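Local atomic coordinates of beta-lactamase (Nostoc sp., PDB entry 6NHS), a protein that probably hydrolyses the beta-lactam ring of penicillin-like antibiotics as a class D serine beta-lactamase. Residues V135-L140 against I165-R170. Numbering follows the deposited sequence.
Sequences VGYGNL and IEFLQR. With EDO (1,2-ethanediol), chain F.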
ATOM      1  N   VAL A 135     -10.189  -0.459 -12.357  1.00 30.43           N
ATOM      2  CA  VAL A 135      -9.396   0.518 -11.613  1.00 30.75           C
ATOM      3  C   VAL A 135      -8.130   0.892 -12.375  1.00 32.81           C
ATOM      4  O   VAL A 135      -7.611   2.009 -12.228  1.00 35.63           O
ATOM      5  CB  VAL A 135      -9.076  -0.045 -10.211  1.00 28.84           C
ATOM      6  CG1 VAL A 135      -8.047   0.814  -9.482  1.00 30.23           C
ATOM      7  CG2 VAL A 135     -10.353  -0.157  -9.385  1.00 28.44           C
ATOM      8  N   GLY A 136      -7.617  -0.012 -13.202  1.00 31.86           N
ATOM      9  CA  GLY A 136      -6.342   0.222 -13.850  1.00 31.56           C
ATOM     10  C   GLY A 136      -5.160   0.034 -12.926  1.00 30.34           C
ATOM     11  O   GLY A 136      -4.207   0.817 -12.982  1.00 30.73           O
ATOM     12  N   TYR A 137      -5.186  -1.003 -12.083  1.00 26.60           N
ATOM     13  CA  TYR A 137      -4.204  -1.145 -11.010  1.00 25.59           C
ATOM     14  C   TYR A 137      -2.918  -1.778 -11.537  1.00 27.51           C
ATOM     15  O   TYR A 137      -2.932  -2.927 -11.987  1.00 28.06           O
ATOM     16  CB  TYR A 137      -4.781  -1.991  -9.874  1.00 25.85           C
ATOM     17  CG  TYR A 137      -3.862  -2.083  -8.673  1.00 25.25           C
ATOM     18  CD1 TYR A 137      -2.903  -3.086  -8.584  1.00 24.53           C
ATOM     19  CD2 TYR A 137      -3.940  -1.157  -7.641  1.00 23.34           C
ATOM     20  CE1 TYR A 137      -2.050  -3.173  -7.497  1.00 23.10           C
ATOM     21  CE2 TYR A 137      -3.088  -1.237  -6.540  1.00 25.59           C
ATOM     22  CZ  TYR A 137      -2.151  -2.259  -6.475  1.00 23.14           C
ATOM     23  OH  TYR A 137      -1.292  -2.355  -5.400  1.00 22.80           O
ATOM     24  N   GLY A 138      -1.807  -1.043 -11.455  1.00 28.87           N
ATOM     25  CA  GLY A 138      -0.505  -1.617 -11.781  1.00 27.05           C
ATOM     26  C   GLY A 138      -0.426  -2.125 -13.210  1.00 28.04           C
ATOM     27  O   GLY A 138      -0.954  -1.509 -14.144  1.00 27.50           O
ATOM     28  N   ASN A 139       0.242  -3.271 -13.391  1.00 27.70           N
ATOM     29  CA  ASN A 139       0.384  -3.886 -14.710  1.00 27.28           C
ATOM     30  C   ASN A 139      -0.792  -4.786 -15.077  1.00 27.76           C
ATOM     31  O   ASN A 139      -0.715  -5.504 -16.080  1.00 28.04           O
ATOM     32  CB  ASN A 139       1.704  -4.668 -14.806  1.00 27.12           C
ATOM     33  CG  ASN A 139       1.702  -5.969 -13.991  1.00 30.21           C
ATOM     34  OD1 ASN A 139       0.780  -6.246 -13.236  1.00 30.67           O
ATOM     35  ND2 ASN A 139       2.759  -6.761 -14.140  1.00 27.91           N
ATOM     36  N   LEU A 140      -1.865  -4.779 -14.278  1.00 27.57           N
ATOM     37  CA  LEU A 140      -3.160  -5.364 -14.623  1.00 30.67           C
ATOM     38  C   LEU A 140      -3.142  -6.886 -14.739  1.00 33.85           C
ATOM     39  O   LEU A 140      -4.072  -7.465 -15.307  1.00 35.37           O
ATOM     40  CB  LEU A 140      -3.708  -4.776 -15.934  1.00 31.65           C
ATOM     41  CG  LEU A 140      -3.669  -3.259 -16.118  1.00 33.22           C
ATOM     42  CD1 LEU A 140      -4.195  -2.898 -17.504  1.00 34.05           C
ATOM     43  CD2 LEU A 140      -4.476  -2.575 -15.045  1.00 29.72           C
ATOM     44  N   ILE A 165       0.622   6.185  -6.737  1.00 26.47           N
ATOM     45  CA  ILE A 165       0.090   7.539  -6.586  1.00 32.79           C
ATOM     46  C   ILE A 165      -1.221   7.686  -7.352  1.00 31.06           C
ATOM     47  O   ILE A 165      -2.227   8.161  -6.812  1.00 28.87           O
ATOM     48  CB  ILE A 165       1.127   8.574  -7.060  1.00 36.94           C
ATOM     49  CG1 ILE A 165       2.405   8.491  -6.224  1.00 40.62           C
ATOM     50  CG2 ILE A 165       0.543   9.979  -7.011  1.00 35.77           C
ATOM     51  CD1 ILE A 165       2.239   9.014  -4.839  1.00 37.63           C
ATOM     52  N   GLU A 166      -1.221   7.292  -8.629  1.00 27.71           N
ATOM     53  CA  GLU A 166      -2.421   7.439  -9.449  1.00 29.86           C
ATOM     54  C   GLU A 166      -3.605   6.709  -8.828  1.00 28.85           C
ATOM     55  O   GLU A 166      -4.711   7.256  -8.751  1.00 27.18           O
ATOM     56  CB  GLU A 166      -2.144   6.929 -10.868  1.00 33.34           C
ATOM     57  CG  GLU A 166      -3.385   6.632 -11.686  1.00 41.33           C
ATOM     58  CD  GLU A 166      -3.977   7.855 -12.349  1.00 51.90           C
ATOM     59  OE1 GLU A 166      -3.800   8.979 -11.829  1.00 53.49           O
ATOM     60  OE2 GLU A 166      -4.620   7.686 -13.408  1.00 58.02           O
ATOM     61  N   PHE A 167      -3.380   5.482  -8.355  1.00 27.47           N
ATOM     62  CA  PHE A 167      -4.437   4.711  -7.713  1.00 28.02           C
ATOM     63  C   PHE A 167      -4.962   5.426  -6.468  1.00 28.05           C
ATOM     64  O   PHE A 167      -6.176   5.587  -6.296  1.00 28.35           O
ATOM     65  CB  PHE A 167      -3.902   3.304  -7.390  1.00 27.46           C
ATOM     66  CG  PHE A 167      -4.710   2.548  -6.363  1.00 27.35           C
ATOM     67  CD1 PHE A 167      -6.051   2.270  -6.574  1.00 25.55           C
ATOM     68  CD2 PHE A 167      -4.116   2.094  -5.194  1.00 26.08           C
ATOM     69  CE1 PHE A 167      -6.790   1.577  -5.630  1.00 23.36           C
ATOM     70  CE2 PHE A 167      -4.850   1.401  -4.247  1.00 26.57           C
ATOM     71  CZ  PHE A 167      -6.185   1.137  -4.472  1.00 25.28           C
ATOM     72  N   LEU A 168      -4.061   5.892  -5.601  1.00 26.76           N
ATOM     73  CA  LEU A 168      -4.497   6.520  -4.355  1.00 28.62           C
ATOM     74  C   LEU A 168      -5.221   7.837  -4.616  1.00 30.80           C
ATOM     75  O   LEU A 168      -6.217   8.150  -3.951  1.00 32.10           O
ATOM     76  CB  LEU A 168      -3.298   6.746  -3.437  1.00 28.91           C
ATOM     77  CG  LEU A 168      -2.669   5.478  -2.869  1.00 31.42           C
ATOM     78  CD1 LEU A 168      -1.359   5.807  -2.183  1.00 34.41           C
ATOM     79  CD2 LEU A 168      -3.642   4.805  -1.896  1.00 30.53           C
ATOM     80  N   GLN A 169      -4.731   8.619  -5.578  1.00 27.01           N
ATOM     81  CA  GLN A 169      -5.356   9.894  -5.900  1.00 32.85           C
ATOM     82  C   GLN A 169      -6.748   9.701  -6.498  1.00 31.93           C
ATOM     83  O   GLN A 169      -7.694  10.399  -6.116  1.00 31.40           O
ATOM     84  CB  GLN A 169      -4.443  10.678  -6.844  1.00 39.23           C
ATOM     85  CG  GLN A 169      -4.943  12.053  -7.204  1.00 51.23           C
ATOM     86  CD  GLN A 169      -5.712  12.066  -8.500  1.00 59.25           C
ATOM     87  OE1 GLN A 169      -6.629  12.866  -8.677  1.00 64.43           O
ATOM     88  NE2 GLN A 169      -5.336  11.185  -9.426  1.00 62.00           N
ATOM     89  N   ARG A 170      -6.896   8.750  -7.428  1.00 30.44           N
ATOM     90  CA  ARG A 170      -8.218   8.438  -7.971  1.00 30.90           C
ATOM     91  C   ARG A 170      -9.154   7.921  -6.889  1.00 32.98           C
ATOM     92  O   ARG A 170     -10.346   8.255  -6.871  1.00 31.46           O
ATOM     93  CB  ARG A 170      -8.102   7.406  -9.090  1.00 29.11           C
ATOM     94  CG  ARG A 170      -7.405   7.926 -10.350  1.00 33.06           C
ATOM     95  CD  ARG A 170      -7.550   6.909 -11.458  1.00 36.46           C
ATOM     96  NE  ARG A 170      -8.886   6.937 -12.051  1.00 39.42           N
ATOM     97  CZ  ARG A 170      -9.456   5.896 -12.651  1.00 40.50           C
ATOM     98  NH1 ARG A 170      -8.816   4.735 -12.717  1.00 33.89           N
ATOM     99  NH2 ARG A 170     -10.670   6.016 -13.179  1.00 41.24           N
TER
HETATM  100  C1  EDO F 305      -3.249 -11.688 -16.502  1.00 54.18           C
HETATM  101  O1  EDO F 305      -2.099 -12.247 -15.853  1.00 51.44           O
HETATM  102  C2  EDO F 305      -4.500 -11.941 -15.667  1.00 54.07           C
HETATM  103  O2  EDO F 305      -5.100 -10.689 -15.306  1.00 52.16           O
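The Y137 ring points its CD2–CE2 edge into one face of F167, with CD2 over the ring centre. This is a T-shaped pair, its planes meeting at 82° and its centroids 5.2 Å apart. The closest atoms are Y137 CE2 and F167 CD2, at 3.7 Å. With CG anti to the backbone N (chi1 162°), the phenylalanine ring reaches from helix 161-172 to the loop that follows helix 125-135. V135, at the end of helix 125-135, offers a beta-branched methyl, CG1, that meets the same ring obliquely, 3.8 Å from F167 CD1, and it also touches F68. G136 then takes positive phi as the C' residue of a Schellman motif, where a CB would be jammed against the carbonyl O of V135, which glycine avoids. Helix 65-76, at whose start the probable SxxK motif of the active site lies, packs against both aromatic rings through F68. V135 O lies at the edge of the R170 guanidinium, near its plane, 3.0 Å from NH1, but the angle is too poor for a hydrogen bond; R170 NE makes a salt bridge with E175. Cohesion here therefore rests on aromatic and apolar packing, in which the slightly positive C-H edge of Y137 meets the pi cloud of F167.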